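Local coordinates for 373aa long hypothetical citrate synthase (Sulfolobus tokodaii, PDB 1VGP), which belongs to the citrate synthase family of largely helical proteins and assembles here as a dimer of two copies, at residues Arg72-Glu84 with Ile94-Asp106. Sequence-based numbering, arbitrary orientation.
Sequences RYLPDFIIKFLRE and ILRTAVSLLGIED
A helical hairpin of the citrate synthase fold brings F81 of helix 76-84 into a hole on helix 91-105. Segments 76-84 and 94-105 run nearly antiparallel, at 157°, and their axes come within 9.7 Å. F81 is a knob among I94, T97, A98 and L101. Its CG lies anti to the backbone N (chi1 165°), which swings the ring across to the other helix. One face of the ring takes a CH-pi contact from L101, whose CD1 stands 4.0 Å from the F81 ring centroid, offset toward the rim. The far end of the ring crosses T97 at about a right angle, with F81 CZ 3.6 Å from T97 CG2. The carbonyl O of I94 sits at the ring edge.

The second methyl of L101, CD2, reaches F77 CE2 at 3.8 Å. I78 CG2 meets L101 CB at 3.8 Å. At one end of the hairpin L82 CD2 meets I94 CG2 at 3.5 Å. At the other, P75 CD lies 3.7 Å from L102 CD2, and the bent chain of E105 brings its carboxylate beside F77. No hydrogen bond joins the two segments.

The second subunit also packs here: its L101 touches F81, and its S100 OG bonds to T97 OG1, which also bonds to D93 O. This is an antiparallel helix hairpin with a single knob in a hole, set against the dimer interface.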
ATOM      1  N   ARG A  72      20.236  12.272  -3.667  1.00 52.63           N
ATOM      2  CA  ARG A  72      20.231  11.652  -2.344  1.00 50.26           C
ATOM      3  C   ARG A  72      19.613  12.578  -1.315  1.00 49.05           C
ATOM      4  O   ARG A  72      19.225  12.144  -0.229  1.00 48.62           O
ATOM      5  CB  ARG A  72      21.654  11.299  -1.899  1.00 49.92           C
ATOM      6  CG  ARG A  72      22.357  10.313  -2.797  1.00 48.74           C
ATOM      7  CD  ARG A  72      23.738  10.005  -2.279  1.00 50.75           C
ATOM      8  NE  ARG A  72      24.266   8.801  -2.905  1.00 52.60           N
ATOM      9  CZ  ARG A  72      25.555   8.500  -2.973  1.00 52.46           C
ATOM     10  NH1 ARG A  72      26.455   9.316  -2.446  1.00 51.60           N
ATOM     11  NH2 ARG A  72      25.940   7.380  -3.571  1.00 53.51           N
ATOM     12  N   TYR A  73      19.533  13.858  -1.656  1.00 47.32           N
ATOM     13  CA  TYR A  73      19.123  14.869  -0.701  1.00 46.58           C
ATOM     14  C   TYR A  73      17.609  14.839  -0.511  1.00 45.18           C
ATOM     15  O   TYR A  73      16.855  14.743  -1.482  1.00 45.00           O
ATOM     16  CB  TYR A  73      19.581  16.245  -1.191  1.00 49.66           C
ATOM     17  CG  TYR A  73      21.033  16.267  -1.627  1.00 55.64           C
ATOM     18  CD1 TYR A  73      22.067  16.346  -0.687  1.00 58.63           C
ATOM     19  CD2 TYR A  73      21.380  16.177  -2.980  1.00 57.46           C
ATOM     20  CE1 TYR A  73      23.414  16.334  -1.080  1.00 58.13           C
ATOM     21  CE2 TYR A  73      22.725  16.164  -3.385  1.00 58.91           C
ATOM     22  CZ  TYR A  73      23.734  16.242  -2.429  1.00 59.04           C
ATOM     23  OH  TYR A  73      25.057  16.231  -2.820  1.00 58.75           O
ATOM     24  N   LEU A  74      17.173  14.909   0.744  1.00 42.87           N
ATOM     25  CA  LEU A  74      15.758  15.018   1.080  1.00 40.44           C
ATOM     26  C   LEU A  74      15.316  16.481   1.120  1.00 41.33           C
ATOM     27  O   LEU A  74      16.071  17.352   1.564  1.00 38.60           O
ATOM     28  CB  LEU A  74      15.507  14.389   2.448  1.00 37.48           C
ATOM     29  CG  LEU A  74      16.172  13.045   2.730  1.00 37.44           C
ATOM     30  CD1 LEU A  74      16.100  12.740   4.230  1.00 37.11           C
ATOM     31  CD2 LEU A  74      15.485  11.956   1.926  1.00 33.40           C
ATOM     32  N   PRO A  75      14.085  16.776   0.660  1.00 43.03           N
ATOM     33  CA  PRO A  75      13.586  18.153   0.784  1.00 42.68           C
ATOM     34  C   PRO A  75      13.356  18.551   2.235  1.00 44.13           C
ATOM     35  O   PRO A  75      13.236  17.695   3.115  1.00 46.90           O
ATOM     36  CB  PRO A  75      12.287  18.141  -0.019  1.00 41.35           C
ATOM     37  CG  PRO A  75      11.863  16.727  -0.025  1.00 42.15           C
ATOM     38  CD  PRO A  75      13.128  15.913  -0.057  1.00 42.25           C
ATOM     39  N   ASP A  76      13.298  19.854   2.485  1.00 44.31           N
ATOM     40  CA  ASP A  76      13.289  20.363   3.854  1.00 44.93           C
ATOM     41  C   ASP A  76      12.073  19.891   4.641  1.00 43.77           C
ATOM     42  O   ASP A  76      12.162  19.644   5.851  1.00 43.48           O
ATOM     43  CB  ASP A  76      13.326  21.888   3.851  1.00 47.99           C
ATOM     44  CG  ASP A  76      14.359  22.435   2.900  1.00 51.72           C
ATOM     45  OD1 ASP A  76      14.094  22.412   1.677  1.00 54.48           O
ATOM     46  OD2 ASP A  76      15.431  22.876   3.372  1.00 54.56           O
ATOM     47  N   PHE A  77      10.939  19.782   3.957  1.00 42.50           N
ATOM     48  CA  PHE A  77       9.710  19.399   4.617  1.00 41.72           C
ATOM     49  C   PHE A  77       9.874  18.036   5.274  1.00 41.19           C
ATOM     50  O   PHE A  77       9.571  17.874   6.456  1.00 39.81           O
ATOM     51  CB  PHE A  77       8.543  19.374   3.619  1.00 43.24           C
ATOM     52  CG  PHE A  77       7.187  19.330   4.271  1.00 45.18           C
ATOM     53  CD1 PHE A  77       6.873  20.198   5.314  1.00 46.74           C
ATOM     54  CD2 PHE A  77       6.230  18.415   3.853  1.00 45.69           C
ATOM     55  CE1 PHE A  77       5.619  20.154   5.934  1.00 49.03           C
ATOM     56  CE2 PHE A  77       4.977  18.362   4.463  1.00 48.00           C
ATOM     57  CZ  PHE A  77       4.669  19.233   5.508  1.00 48.66           C
ATOM     58  N   ILE A  78      10.375  17.056   4.527  1.00 40.99           N
ATOM     59  CA  ILE A  78      10.504  15.716   5.090  1.00 43.06           C
ATOM     60  C   ILE A  78      11.627  15.639   6.137  1.00 41.04           C
ATOM     61  O   ILE A  78      11.515  14.914   7.133  1.00 40.89           O
ATOM     62  CB  ILE A  78      10.696  14.609   3.968  1.00 44.94           C
ATOM     63  CG1 ILE A  78      12.175  14.412   3.667  1.00 49.07           C
ATOM     64  CG2 ILE A  78       9.942  14.982   2.687  1.00 42.93           C
ATOM     65  CD1 ILE A  78      12.724  13.111   4.228  1.00 52.68           C
ATOM     66  N   ILE A  79      12.692  16.411   5.943  1.00 39.60           N
ATOM     67  CA  ILE A  79      13.719  16.530   6.986  1.00 39.24           C
ATOM     68  C   ILE A  79      13.138  17.151   8.257  1.00 38.70           C
ATOM     69  O   ILE A  79      13.471  16.747   9.376  1.00 37.36           O
ATOM     70  CB  ILE A  79      14.919  17.372   6.492  1.00 38.94           C
ATOM     71  CG1 ILE A  79      15.859  16.477   5.679  1.00 40.13           C
ATOM     72  CG2 ILE A  79      15.677  17.959   7.669  1.00 34.37           C
ATOM     73  CD1 ILE A  79      16.875  17.223   4.858  1.00 41.98           C
ATOM     74  N   LYS A  80      12.255  18.127   8.070  1.00 38.51           N
ATOM     75  CA  LYS A  80      11.518  18.744   9.168  1.00 40.71           C
ATOM     76  C   LYS A  80      10.672  17.693   9.875  1.00 42.54           C
ATOM     77  O   LYS A  80      10.602  17.636  11.108  1.00 42.20           O
ATOM     78  CB  LYS A  80      10.623  19.844   8.597  1.00 40.76           C
ATOM     79  CG  LYS A  80       9.898  20.693   9.612  1.00 41.27           C
ATOM     80  CD  LYS A  80       9.510  22.013   8.962  1.00 46.25           C
ATOM     81  CE  LYS A  80       8.387  22.734   9.713  1.00 48.91           C
ATOM     82  NZ  LYS A  80       8.746  23.089  11.117  1.00 49.89           N
ATOM     83  N   PHE A  81      10.030  16.860   9.064  1.00 42.42           N
ATOM     84  CA  PHE A  81       9.273  15.722   9.558  1.00 41.08           C
ATOM     85  C   PHE A  81      10.134  14.858  10.469  1.00 39.42           C
ATOM     86  O   PHE A  81       9.710  14.479  11.562  1.00 36.07           O
ATOM     87  CB  PHE A  81       8.767  14.883   8.378  1.00 40.20           C
ATOM     88  CG  PHE A  81       8.296  13.510   8.767  1.00 39.49           C
ATOM     89  CD1 PHE A  81       7.221  13.344   9.643  1.00 37.92           C
ATOM     90  CD2 PHE A  81       8.923  12.376   8.249  1.00 38.71           C
ATOM     91  CE1 PHE A  81       6.777  12.074   9.997  1.00 35.81           C
ATOM     92  CE2 PHE A  81       8.486  11.106   8.594  1.00 37.70           C
ATOM     93  CZ  PHE A  81       7.409  10.952   9.473  1.00 38.36           C
ATOM     94  N   LEU A  82      11.342  14.547  10.007  1.00 39.44           N
ATOM     95  CA  LEU A  82      12.169  13.572  10.693  1.00 40.58           C
ATOM     96  C   LEU A  82      12.543  14.059  12.090  1.00 43.11           C
ATOM     97  O   LEU A  82      12.357  13.340  13.082  1.00 42.74           O
ATOM     98  CB  LEU A  82      13.427  13.270   9.877  1.00 38.33           C
ATOM     99  CG  LEU A  82      13.177  12.501   8.572  1.00 37.33           C
ATOM    100  CD1 LEU A  82      14.486  12.267   7.846  1.00 35.79           C
ATOM    101  CD2 LEU A  82      12.505  11.172   8.874  1.00 36.40           C
ATOM    102  N   ARG A  83      13.049  15.288  12.180  1.00 44.48           N
ATOM    103  CA  ARG A  83      13.501  15.788  13.472  1.00 46.87           C
ATOM    104  C   ARG A  83      12.357  16.233  14.375  1.00 46.72           C
ATOM    105  O   ARG A  83      12.525  16.336  15.590  1.00 52.56           O
ATOM    106  CB  ARG A  83      14.507  16.933  13.312  1.00 46.60           C
ATOM    107  CG  ARG A  83      14.394  17.751  12.053  1.00 46.05           C
ATOM    108  CD  ARG A  83      15.176  19.049  12.221  1.00 47.10           C
ATOM    109  NE  ARG A  83      16.272  19.205  11.267  1.00 46.69           N
ATOM    110  CZ  ARG A  83      17.563  19.089  11.579  1.00 48.65           C
ATOM    111  NH1 ARG A  83      17.932  18.666  12.785  1.00 49.48           N
ATOM    112  NH2 ARG A  83      18.492  19.408  10.685  1.00 47.85           N
ATOM    113  N   GLU A  84      11.193  16.476  13.786  1.00 44.56           N
ATOM    114  CA  GLU A  84      10.044  16.899  14.570  1.00 43.00           C
ATOM    115  C   GLU A  84       9.253  15.718  15.120  1.00 41.43           C
ATOM    116  O   GLU A  84       8.544  15.853  16.113  1.00 40.49           O
ATOM    117  CB  GLU A  84       9.131  17.790  13.730  1.00 43.31           C
ATOM    118  CG  GLU A  84       9.468  19.272  13.812  1.00 47.31           C
ATOM    119  CD  GLU A  84       8.254  20.166  13.617  1.00 51.23           C
ATOM    120  OE1 GLU A  84       7.228  19.939  14.313  1.00 51.36           O
ATOM    121  OE2 GLU A  84       8.317  21.092  12.773  1.00 49.99           O
ATOM    122  N   ILE A  94       8.409   5.398   9.780  1.00 30.71           N
ATOM    123  CA  ILE A  94       9.091   6.609   9.358  1.00 31.60           C
ATOM    124  C   ILE A  94       9.296   6.539   7.852  1.00 32.40           C
ATOM    125  O   ILE A  94       8.972   7.479   7.121  1.00 34.43           O
ATOM    126  CB  ILE A  94      10.468   6.769  10.062  1.00 29.52           C
ATOM    127  CG1 ILE A  94      10.257   7.039  11.550  1.00 28.02           C
ATOM    128  CG2 ILE A  94      11.246   7.921   9.442  1.00 29.34           C
ATOM    129  CD1 ILE A  94       9.327   8.215  11.826  1.00 22.67           C
ATOM    130  N   LEU A  95       9.823   5.407   7.400  1.00 30.83           N
ATOM    131  CA  LEU A  95      10.155   5.221   5.999  1.00 30.77           C
ATOM    132  C   LEU A  95       8.900   5.341   5.121  1.00 30.53           C
ATOM    133  O   LEU A  95       8.913   5.988   4.066  1.00 31.64           O
ATOM    134  CB  LEU A  95      10.813   3.852   5.812  1.00 29.21           C
ATOM    135  CG  LEU A  95      11.623   3.645   4.528  1.00 28.63           C
ATOM    136  CD1 LEU A  95      12.675   4.741   4.395  1.00 26.63           C
ATOM    137  CD2 LEU A  95      12.283   2.273   4.564  1.00 29.33           C
ATOM    138  N   ARG A  96       7.823   4.711   5.568  1.00 28.78           N
ATOM    139  CA  ARG A  96       6.544   4.748   4.871  1.00 30.17           C
ATOM    140  C   ARG A  96       6.064   6.183   4.686  1.00 30.70           C
ATOM    141  O   ARG A  96       5.719   6.608   3.578  1.00 30.53           O
ATOM    142  CB  ARG A  96       5.501   3.966   5.668  1.00 30.42           C
ATOM    143  CG  ARG A  96       4.167   3.788   4.969  1.00 30.93           C
ATOM    144  CD  ARG A  96       3.175   3.146   5.918  1.00 32.45           C
ATOM    145  NE  ARG A  96       2.970   3.981   7.090  1.00 34.09           N
ATOM    146  CZ  ARG A  96       2.560   3.532   8.271  1.00 35.39           C
ATOM    147  NH1 ARG A  96       2.368   2.238   8.464  1.00 36.14           N
ATOM    148  NH2 ARG A  96       2.332   4.385   9.263  1.00 37.41           N
ATOM    149  N   THR A  97       6.041   6.927   5.782  1.00 31.85           N
ATOM    150  CA  THR A  97       5.562   8.292   5.762  1.00 32.06           C
ATOM    151  C   THR A  97       6.462   9.182   4.893  1.00 32.86           C
ATOM    152  O   THR A  97       5.979   9.992   4.080  1.00 32.83           O
ATOM    153  CB  THR A  97       5.493   8.846   7.201  1.00 32.34           C
ATOM    154  OG1 THR A  97       4.820   7.901   8.038  1.00 30.07           O
ATOM    155  CG2 THR A  97       4.731  10.159   7.243  1.00 33.13           C
ATOM    156  N   ALA A  98       7.773   9.030   5.053  1.00 30.46           N
ATOM    157  CA  ALA A  98       8.718   9.868   4.330  1.00 28.34           C
ATOM    158  C   ALA A  98       8.566   9.666   2.823  1.00 30.01           C
ATOM    159  O   ALA A  98       8.571  10.626   2.051  1.00 29.43           O
ATOM    160  CB  ALA A  98      10.125   9.548   4.773  1.00 28.41           C
ATOM    161  N   VAL A  99       8.437   8.413   2.399  1.00 31.17           N
ATOM    162  CA  VAL A  99       8.245   8.126   0.979  1.00 30.73           C
ATOM    163  C   VAL A  99       6.937   8.756   0.493  1.00 30.48           C
ATOM    164  O   VAL A  99       6.858   9.287  -0.612  1.00 29.37           O
ATOM    165  CB  VAL A  99       8.213   6.596   0.724  1.00 30.78           C
ATOM    166  CG1 VAL A  99       7.929   6.308  -0.754  1.00 25.31           C
ATOM    167  CG2 VAL A  99       9.535   5.974   1.152  1.00 29.58           C
ATOM    168  N   SER A 100       5.912   8.692   1.334  1.00 30.32           N
ATOM    169  CA  SER A 100       4.629   9.302   1.022  1.00 30.41           C
ATOM    170  C   SER A 100       4.795  10.810   0.840  1.00 31.08           C
ATOM    171  O   SER A 100       4.260  11.392  -0.103  1.00 28.25           O
ATOM    172  CB  SER A 100       3.632   9.026   2.147  1.00 31.46           C
ATOM    173  OG  SER A 100       2.349   9.517   1.815  1.00 30.25           O
ATOM    174  N   LEU A 101       5.540  11.433   1.751  1.00 32.31           N
ATOM    175  CA  LEU A 101       5.813  12.865   1.673  1.00 31.12           C
ATOM    176  C   LEU A 101       6.622  13.183   0.423  1.00 32.01           C
ATOM    177  O   LEU A 101       6.367  14.174  -0.265  1.00 33.85           O
ATOM    178  CB  LEU A 101       6.572  13.330   2.920  1.00 29.69           C
ATOM    179  CG  LEU A 101       5.781  13.301   4.227  1.00 29.34           C
ATOM    180  CD1 LEU A 101       6.722  13.192   5.413  1.00 27.22           C
ATOM    181  CD2 LEU A 101       4.935  14.555   4.327  1.00 22.80           C
ATOM    182  N   LEU A 102       7.597  12.335   0.121  1.00 32.32           N
ATOM    183  CA  LEU A 102       8.393  12.526  -1.080  1.00 32.90           C
ATOM    184  C   LEU A 102       7.488  12.632  -2.302  1.00 33.28           C
ATOM    185  O   LEU A 102       7.744  13.432  -3.203  1.00 34.74           O
ATOM    186  CB  LEU A 102       9.382  11.374  -1.242  1.00 33.18           C
ATOM    187  CG  LEU A 102      10.695  11.551  -0.469  1.00 35.39           C
ATOM    188  CD1 LEU A 102      11.579  10.319  -0.627  1.00 33.27           C
ATOM    189  CD2 LEU A 102      11.415  12.786  -0.991  1.00 32.78           C
ATOM    190  N   GLY A 103       6.425  11.832  -2.320  1.00 32.81           N
ATOM    191  CA  GLY A 103       5.467  11.897  -3.410  1.00 33.72           C
ATOM    192  C   GLY A 103       4.827  13.265  -3.553  1.00 34.26           C
ATOM    193  O   GLY A 103       4.740  13.818  -4.649  1.00 35.24           O
ATOM    194  N   ILE A 104       4.379  13.820  -2.433  1.00 35.51           N
ATOM    195  CA  ILE A 104       3.814  15.161  -2.419  1.00 37.30           C
ATOM    196  C   ILE A 104       4.791  16.216  -2.935  1.00 39.25           C
ATOM    197  O   ILE A 104       4.416  17.084  -3.727  1.00 40.46           O
ATOM    198  CB  ILE A 104       3.358  15.552  -1.007  1.00 34.31           C
ATOM    199  CG1 ILE A 104       2.197  14.644  -0.580  1.00 33.21           C
ATOM    200  CG2 ILE A 104       2.944  17.013  -0.990  1.00 34.37           C
ATOM    201  CD1 ILE A 104       1.688  14.885   0.822  1.00 31.34           C
ATOM    202  N   GLU A 105       6.042  16.139  -2.497  1.00 42.01           N
ATOM    203  CA  GLU A 105       7.027  17.149  -2.872  1.00 45.79           C
ATOM    204  C   GLU A 105       7.493  17.022  -4.316  1.00 46.82           C
ATOM    205  O   GLU A 105       8.125  17.933  -4.846  1.00 49.60           O
ATOM    206  CB  GLU A 105       8.228  17.089  -1.928  1.00 45.38           C
ATOM    207  CG  GLU A 105       7.914  17.577  -0.523  1.00 50.54           C
ATOM    208  CD  GLU A 105       7.285  18.962  -0.516  1.00 54.46           C
ATOM    209  OE1 GLU A 105       6.400  19.219   0.328  1.00 56.47           O
ATOM    210  OE2 GLU A 105       7.676  19.797  -1.362  1.00 57.64           O
ATOM    211  N   ASP A 106       7.177  15.898  -4.952  1.00 47.70           N
ATOM    212  CA  ASP A 106       7.519  15.678  -6.358  1.00 50.33           C
ATOM    213  C   ASP A 106       6.420  16.195  -7.291  1.00 52.96           C
ATOM    214  O   ASP A 106       5.257  15.799  -7.188  1.00 53.21           O
ATOM    215  CB  ASP A 106       7.761  14.184  -6.598  1.00 49.01           C
ATOM    216  CG  ASP A 106       8.233  13.879  -8.011  1.00 48.17           C
ATOM    217  OD1 ASP A 106       9.051  12.955  -8.186  1.00 46.01           O
ATOM    218  OD2 ASP A 106       7.777  14.551  -8.955  1.00 50.26           O
TER